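Long-range contacts in ComZ (Thermus thermophilus, PDB 6QVI), which is a competence-associated pilin that probably serves as a DNA receptor at the pilus tip during natural transformation: residues A[336-341]-A[381-386]; A[105-110]-A[126-131]; A[217-222]-A[237-242]. One frame throughout, in Å; residues are numbered along the deposited sequence.

Contact 2 (105-110 with 126-131) belongs to the pseudopilin-like part of ComZ, while contacts 1 and 3 (336-341 with 381-386 and 217-222 with 237-242) lie in the beta-solenoid part. Contacts 1 and 2 sit on opposite sides of the centre of the chain, their own centres about 53 Å apart. Contact 3 is the solenoid contact nearer to the pilin part: about 29 Å from contact 2 between centres and about 10 Å between nearest atoms, without touching. From contact 3 to contact 1 the centres are about 41 Å apart. Hairpin pairing (contact 2), packing between strands of two different solenoid sheets (contact 3) and parallel strand pairing (contact 1) thus follow one another with growing distance from contact 2.

Contact 1 (A[336-341]-A[381-386]); sequences LTLDTQ and AVLNRP
Leu-336 O is held twice: Val-382 N donates a hydrogen bond of 2.8 Å to it in the carbonyl plane, and Ala-381 CA adds a C-H...O contact at 3.1 Å. This is a parallel strand pairing in the beta-solenoid domain, Leu-336 in register with Ala-381 and Thr-337 with Val-382. The same pattern recurs one step on, where Val-382 O lies 2.9 Å from its donor Leu-338 N, approached nearly along the C=O axis, with Thr-337 CA supplying the accompanying C-H...O contact. The other edge of the strand through Ala-381 and Leu-383 bonds to strand 409-415, so the parallel pairing is carried on to a third strand.

Thr-337 and Val-382 stand side by side on one face, CB of the threonine against Val-382 CG2. Leu-338 and Leu-383 also run alongside each other; in both, CG is anti to the carbonyl carbon, and Leu-338 CD1 rests 3.6 Å from Leu-383 CG. Leu-368 touches both leucines, and Tyr-359 touches Leu-338.

Beyond the last bridge the two segments still run alongside each other as far as Asp-339 and Asn-384. Asp-339 has a positive phi (62°) as the second residue of a type II' turn from Leu-338 to Gln-341, and its carboxylate lies beside Asn-384, CG 3.9 Å from Asn-384 CB. The guanidinium of Arg-385 is bound to Glu-366 by a salt bridge through NH2; its NE stays 4.6 Å from Asp-339 OD1, too far for a second one. Arg-385 CG, anti to the carbonyl carbon, lies 3.4 Å from Asp-339 OD1.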
# COMPACT_ATOMS: atom_id res chain seq x y z
N LEU A 336 22.30 -10.95 16.11
CA LEU A 336 22.80 -11.57 14.90
C LEU A 336 23.47 -10.46 14.12
O LEU A 336 22.79 -9.57 13.59
CB LEU A 336 21.64 -12.14 14.10
CG LEU A 336 21.79 -13.19 13.00
CD1 LEU A 336 20.40 -13.41 12.49
CD2 LEU A 336 22.66 -12.75 11.91
N THR A 337 24.77 -10.52 13.97
CA THR A 337 25.45 -9.53 13.17
C THR A 337 25.99 -10.31 12.03
O THR A 337 26.54 -11.34 12.20
CB THR A 337 26.51 -8.75 13.93
OG1 THR A 337 27.78 -8.88 13.29
CG2 THR A 337 26.61 -9.20 15.33
N LEU A 338 25.84 -9.81 10.84
CA LEU A 338 26.31 -10.56 9.68
C LEU A 338 27.79 -10.29 9.48
O LEU A 338 28.61 -11.13 9.88
CB LEU A 338 25.50 -10.18 8.45
CG LEU A 338 24.06 -10.65 8.54
CD1 LEU A 338 23.43 -10.56 7.20
CD2 LEU A 338 24.03 -12.06 8.95
N ASP A 339 28.17 -9.17 8.87
CA ASP A 339 29.60 -8.76 8.77
C ASP A 339 30.44 -9.76 7.98
O ASP A 339 30.03 -10.21 6.90
CB ASP A 339 30.12 -8.47 10.17
CG ASP A 339 31.23 -7.43 10.18
OD1 ASP A 339 31.70 -7.05 9.08
OD2 ASP A 339 31.62 -6.96 11.28
N THR A 340 31.63 -10.14 8.46
CA THR A 340 32.68 -10.81 7.69
C THR A 340 32.75 -12.35 7.82
O THR A 340 33.71 -12.95 7.31
CB THR A 340 34.04 -10.21 8.05
OG1 THR A 340 35.07 -10.85 7.30
CG2 THR A 340 34.30 -10.33 9.53
N GLN A 341 31.87 -13.01 8.56
CA GLN A 341 31.91 -14.47 8.56
C GLN A 341 30.59 -15.05 8.10
O GLN A 341 29.54 -14.74 8.66
CB GLN A 341 32.34 -15.05 9.90
CG GLN A 341 32.41 -16.56 9.76
CD GLN A 341 33.70 -17.04 9.04
OE1 GLN A 341 34.77 -16.44 9.13
NE2 GLN A 341 33.54 -18.13 8.27
N ALA A 381 19.27 -7.77 14.92
CA ALA A 381 20.03 -8.07 13.72
C ALA A 381 20.76 -6.82 13.29
O ALA A 381 20.18 -5.73 13.32
CB ALA A 381 19.11 -8.58 12.59
N VAL A 382 22.03 -6.97 12.90
CA VAL A 382 22.76 -5.88 12.28
C VAL A 382 23.42 -6.49 11.04
O VAL A 382 23.94 -7.62 11.11
CB VAL A 382 23.83 -5.25 13.22
CG1 VAL A 382 23.27 -5.02 14.66
CG2 VAL A 382 25.18 -5.93 13.13
N LEU A 383 23.25 -5.83 9.89
CA LEU A 383 23.99 -6.15 8.68
C LEU A 383 25.02 -5.05 8.55
O LEU A 383 24.67 -3.88 8.34
CB LEU A 383 23.11 -6.20 7.43
CG LEU A 383 22.03 -7.24 7.30
CD1 LEU A 383 20.88 -6.78 8.08
CD2 LEU A 383 21.67 -7.28 5.84
N ASN A 384 26.28 -5.42 8.70
CA ASN A 384 27.32 -4.44 8.88
C ASN A 384 28.11 -4.15 7.63
O ASN A 384 29.02 -3.32 7.68
CB ASN A 384 28.25 -4.90 9.99
CG ASN A 384 28.84 -3.75 10.76
OD1 ASN A 384 29.08 -3.84 11.96
ND2 ASN A 384 29.09 -2.65 10.06
N ARG A 385 27.76 -4.73 6.49
CA ARG A 385 28.51 -4.45 5.27
C ARG A 385 27.55 -4.48 4.10
O ARG A 385 26.49 -5.11 4.17
CB ARG A 385 29.65 -5.46 5.07
CG ARG A 385 30.60 -5.55 6.27
CD ARG A 385 32.07 -5.61 5.88
NE ARG A 385 32.26 -6.29 4.61
CZ ARG A 385 33.30 -6.08 3.82
NH1 ARG A 385 34.23 -5.20 4.18
NH2 ARG A 385 33.41 -6.73 2.67
N PRO A 386 27.88 -3.79 3.00
CA PRO A 386 27.04 -3.83 1.79
C PRO A 386 26.74 -5.26 1.36
O PRO A 386 27.61 -6.14 1.41
CB PRO A 386 27.89 -3.10 0.75
CG PRO A 386 28.67 -2.12 1.54
CD PRO A 386 28.94 -2.77 2.88

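Contact 2 (A[105-110]-A[126-131]); sequences DQLFTL and TFRISN
The Phe-127 ring is met at its edge, with Leu-110 CB in the ring plane 3.8 Å from Phe-127 CE1 and Phe-108 O also near that plane; the ring of Phe-518 joins it with the planes about 35° apart. One face of the Arg-128 guanidinium carries Leu-107 CD2, 3.7 Å from Arg-128 NH1 and offset toward the rim, while Gln-106 NE2 stands at the edge. Asp-104 offers this arginine a long, weak ion pair.

Both segments belong to a beta hairpin of the pseudopilin-like domain, strands 107-115 and 120-130, whose sheet packs on helix 12-40, as in pilins: Phe-127 reaches Lys-29 there. Phe-108 and Phe-127 form the hydrogen-bonded antiparallel pair, Phe-127 N lying 2.7 Å from Phe-108 O and Phe-108 N 2.9 Å from Phe-127 O. Ile-129 N adds a third bond, to Gln-106 O, and Ile-129 CD1 approaches the Phe-108 ring obliquely.

Gln-106 runs extended beyond CG along the end of the partner strand, its amide plane turned 67° from the guanidinium. Its OE1 lies against Ser-130 CB, while Ser-130 OG is bonded to Lys-515 O. An alanine in place of Gln-106 would probably uncover Ser-130 CB and the guanidinium edge of Arg-128, since the whole amide arm would be gone.

On the face of Leu-107 and Arg-128, at the non-hydrogen-bonded pair Thr-109 and Thr-126, both hydroxyls sit anti to the carbonyl carbon, and Thr-109 OG1 meets Thr-126 OG1 in a weak hydrogen bond of 3.3 Å.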
# COMPACT_ATOMS: atom_id res chain seq x y z
N ASP A 105 -20.97 9.65 -2.42
CA ASP A 105 -20.17 9.30 -3.59
C ASP A 105 -19.99 7.80 -3.75
O ASP A 105 -19.18 7.37 -4.59
CB ASP A 105 -18.80 9.99 -3.53
CG ASP A 105 -17.99 9.59 -2.30
OD1 ASP A 105 -16.74 9.66 -2.36
OD2 ASP A 105 -18.60 9.20 -1.26
N GLN A 106 -20.69 6.99 -2.96
CA GLN A 106 -20.65 5.54 -3.07
C GLN A 106 -21.95 4.94 -3.60
O GLN A 106 -22.00 3.73 -3.86
CB GLN A 106 -20.33 4.90 -1.72
CG GLN A 106 -19.22 5.57 -1.01
CD GLN A 106 -18.75 4.74 0.15
OE1 GLN A 106 -17.57 4.45 0.27
NE2 GLN A 106 -19.69 4.31 0.99
N LEU A 107 -23.03 5.74 -3.66
CA LEU A 107 -24.33 5.29 -4.14
C LEU A 107 -24.45 5.54 -5.64
O LEU A 107 -24.34 6.68 -6.09
CB LEU A 107 -25.43 6.00 -3.37
CG LEU A 107 -25.35 5.69 -1.88
CD1 LEU A 107 -26.64 6.05 -1.19
CD2 LEU A 107 -25.06 4.18 -1.75
N PHE A 108 -24.69 4.47 -6.39
CA PHE A 108 -24.88 4.59 -7.83
C PHE A 108 -26.18 3.91 -8.25
O PHE A 108 -26.54 2.84 -7.74
CB PHE A 108 -23.71 3.96 -8.58
CG PHE A 108 -22.38 4.58 -8.26
CD1 PHE A 108 -21.67 4.18 -7.13
CD2 PHE A 108 -21.84 5.56 -9.08
CE1 PHE A 108 -20.47 4.74 -6.81
CE2 PHE A 108 -20.60 6.12 -8.76
CZ PHE A 108 -19.93 5.71 -7.63
N THR A 109 -26.87 4.53 -9.21
CA THR A 109 -28.10 3.99 -9.80
C THR A 109 -27.83 3.69 -11.26
O THR A 109 -27.41 4.57 -12.03
CB THR A 109 -29.30 4.96 -9.64
OG1 THR A 109 -29.55 5.25 -8.24
CG2 THR A 109 -30.60 4.41 -10.32
N LEU A 110 -28.05 2.43 -11.64
CA LEU A 110 -27.97 1.98 -13.03
C LEU A 110 -29.40 1.88 -13.59
O LEU A 110 -30.26 1.25 -12.98
CB LEU A 110 -27.27 0.63 -13.12
CG LEU A 110 -26.95 0.07 -14.49
CD1 LEU A 110 -26.23 1.04 -15.47
CD2 LEU A 110 -26.25 -1.26 -14.37
N THR A 126 -29.99 0.22 -7.64
CA THR A 126 -29.12 1.07 -6.86
C THR A 126 -28.07 0.21 -6.15
O THR A 126 -28.42 -0.71 -5.40
CB THR A 126 -29.88 1.84 -5.81
OG1 THR A 126 -30.77 2.75 -6.45
CG2 THR A 126 -28.89 2.62 -4.93
N PHE A 127 -26.81 0.59 -6.31
CA PHE A 127 -25.70 -0.09 -5.67
C PHE A 127 -25.00 0.84 -4.70
O PHE A 127 -24.98 2.05 -4.86
CB PHE A 127 -24.68 -0.58 -6.68
CG PHE A 127 -25.26 -1.27 -7.82
CD1 PHE A 127 -25.77 -0.56 -8.88
CD2 PHE A 127 -25.30 -2.65 -7.84
CE1 PHE A 127 -26.32 -1.21 -9.97
CE2 PHE A 127 -25.86 -3.31 -8.91
CZ PHE A 127 -26.36 -2.58 -9.98
N ARG A 128 -24.23 0.23 -3.82
CA ARG A 128 -23.36 0.95 -2.94
C ARG A 128 -22.06 0.30 -3.29
O ARG A 128 -21.92 -0.88 -3.19
CB ARG A 128 -23.71 0.71 -1.50
CG ARG A 128 -22.50 0.53 -0.63
CD ARG A 128 -22.56 1.41 0.59
NE ARG A 128 -23.84 1.31 1.26
CZ ARG A 128 -24.45 2.35 1.80
NH1 ARG A 128 -23.89 3.55 1.73
NH2 ARG A 128 -25.63 2.19 2.39
N ILE A 129 -21.11 1.08 -3.75
CA ILE A 129 -19.83 0.57 -4.22
C ILE A 129 -18.71 1.35 -3.56
O ILE A 129 -18.65 2.58 -3.67
CB ILE A 129 -19.66 0.66 -5.74
CG1 ILE A 129 -20.88 0.05 -6.44
CG2 ILE A 129 -18.35 0.01 -6.18
CD1 ILE A 129 -20.75 0.14 -7.93
N SER A 130 -17.79 0.63 -2.89
CA SER A 130 -16.61 1.25 -2.32
C SER A 130 -15.42 0.34 -2.56
O SER A 130 -15.55 -0.89 -2.49
CB SER A 130 -16.83 1.56 -0.84
OG SER A 130 -16.95 0.37 -0.07
N ASN A 131 -14.28 0.93 -2.93
CA ASN A 131 -13.07 0.16 -3.18
C ASN A 131 -12.15 0.07 -1.96
O ASN A 131 -12.26 0.82 -0.98
CB ASN A 131 -12.31 0.77 -4.37
CG ASN A 131 -12.96 0.43 -5.71
OD1 ASN A 131 -12.81 -0.69 -6.22
ND2 ASN A 131 -13.71 1.39 -6.28

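Contact 3 (A[217-222]-A[237-242]); sequences GKISVG and VFVGRG
Segments 217-222 and 237-242 do not pair as strands; the start of 217-222 meets the middle of 237-242, Gly-217 CA being 5.1 Å from Gly-240 CA. Gly-240, at a positive phi of 58°, is the second residue of a type II' turn from Val-239 to Gly-242. Its CA makes a shallow C-H...O contact of 3.5 Å with Gly-217 O. A side chain at this position would run into that oxygen, since a CB would come within 2.5 Å of Gly-217 O. Gly-217 has phi at 123°, and at its backbone angles a side chain would collide with the carbonyl O of the residue before it.

Val-239 has the largest share of the contact. Its CG1, anti to the backbone N (chi1 169°), lies 3.3 Å from Gly-217 O and 4.0 Å from Ile-219 CG2, the two side chains crossing obliquely.

The two segments lie on different faces of the beta-solenoid: strand 218-221 sits between 172-176 and 246-247 in one parallel sheet, while 237-239 pairs with 212-214 in another. Ile-219 and Val-239 are both buried and probably meet in the interior of the coil. Val-214 touches both, Ile-174 lies against the isoleucine and Ile-246 against the valine.

Lys-218 NZ and Arg-241 NH2, both positively charged, come within 4.9 Å of each other without touching. Acids probably offset the repulsion: the lysine forms a salt bridge with Asp-245, and Arg-241 NH2 one with Asp-170 OD1.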
# COMPACT_ATOMS: atom_id res chain seq x y z
N GLY A 217 -5.62 15.15 14.08
CA GLY A 217 -4.74 16.27 14.34
C GLY A 217 -4.67 17.33 13.28
O GLY A 217 -5.27 17.20 12.25
N LYS A 218 -3.96 18.41 13.58
CA LYS A 218 -3.71 19.52 12.68
C LYS A 218 -2.27 19.44 12.15
O LYS A 218 -1.50 18.57 12.52
CB LYS A 218 -3.97 20.84 13.39
CG LYS A 218 -5.32 20.92 14.08
CD LYS A 218 -5.31 21.97 15.15
CE LYS A 218 -5.55 23.30 14.53
NZ LYS A 218 -6.99 23.40 14.16
N ILE A 219 -1.95 20.33 11.21
CA ILE A 219 -0.61 20.47 10.65
C ILE A 219 -0.36 21.93 10.37
O ILE A 219 -1.28 22.69 10.05
CB ILE A 219 -0.37 19.66 9.36
CG1 ILE A 219 -1.16 20.26 8.19
CG2 ILE A 219 -0.71 18.19 9.54
CD1 ILE A 219 -0.53 19.98 6.86
N SER A 220 0.90 22.33 10.50
CA SER A 220 1.34 23.70 10.22
C SER A 220 2.39 23.63 9.12
O SER A 220 3.20 22.71 9.08
CB SER A 220 1.91 24.39 11.47
OG SER A 220 1.93 25.81 11.33
N VAL A 221 2.36 24.61 8.22
CA VAL A 221 3.28 24.62 7.10
C VAL A 221 3.87 26.02 6.98
O VAL A 221 3.15 26.99 6.68
CB VAL A 221 2.60 24.17 5.81
CG1 VAL A 221 3.38 24.64 4.60
CG2 VAL A 221 2.47 22.66 5.80
N GLY A 222 5.19 26.13 7.21
CA GLY A 222 5.89 27.39 7.15
C GLY A 222 6.71 27.53 5.87
O GLY A 222 6.65 26.69 4.97
N VAL A 237 -4.71 16.95 0.13
CA VAL A 237 -4.19 17.17 1.48
C VAL A 237 -5.41 17.05 2.39
O VAL A 237 -6.21 17.98 2.51
CB VAL A 237 -3.50 18.52 1.64
CG1 VAL A 237 -3.07 18.73 3.09
CG2 VAL A 237 -2.33 18.65 0.67
N PHE A 238 -5.62 15.87 2.95
CA PHE A 238 -6.77 15.55 3.79
C PHE A 238 -6.37 15.42 5.26
O PHE A 238 -5.89 14.37 5.70
CB PHE A 238 -7.40 14.28 3.25
CG PHE A 238 -7.58 14.31 1.77
CD1 PHE A 238 -6.85 13.49 0.95
CD2 PHE A 238 -8.47 15.24 1.20
CE1 PHE A 238 -7.02 13.54 -0.43
CE2 PHE A 238 -8.66 15.30 -0.17
CZ PHE A 238 -7.94 14.46 -1.00
N VAL A 239 -6.64 16.46 6.05
CA VAL A 239 -6.13 16.53 7.42
C VAL A 239 -7.25 16.77 8.41
O VAL A 239 -7.95 17.79 8.32
CB VAL A 239 -5.05 17.62 7.57
CG1 VAL A 239 -4.71 17.87 9.04
CG2 VAL A 239 -3.82 17.26 6.78
N GLY A 240 -7.37 15.89 9.41
CA GLY A 240 -8.21 16.12 10.58
C GLY A 240 -9.68 16.38 10.26
O GLY A 240 -10.28 15.76 9.38
N ARG A 241 -10.27 17.32 11.00
CA ARG A 241 -11.69 17.60 11.00
C ARG A 241 -12.15 18.45 9.83
O ARG A 241 -13.34 18.78 9.77
CB ARG A 241 -12.08 18.27 12.32
CG ARG A 241 -12.19 17.24 13.43
CD ARG A 241 -12.18 17.81 14.81
NE ARG A 241 -10.91 18.47 15.05
CZ ARG A 241 -10.58 19.09 16.17
NH1 ARG A 241 -11.41 19.14 17.21
NH2 ARG A 241 -9.39 19.68 16.23
N GLY A 242 -11.29 18.80 8.90
CA GLY A 242 -11.67 19.74 7.87
C GLY A 242 -10.48 20.55 7.40
O GLY A 242 -9.35 20.36 7.83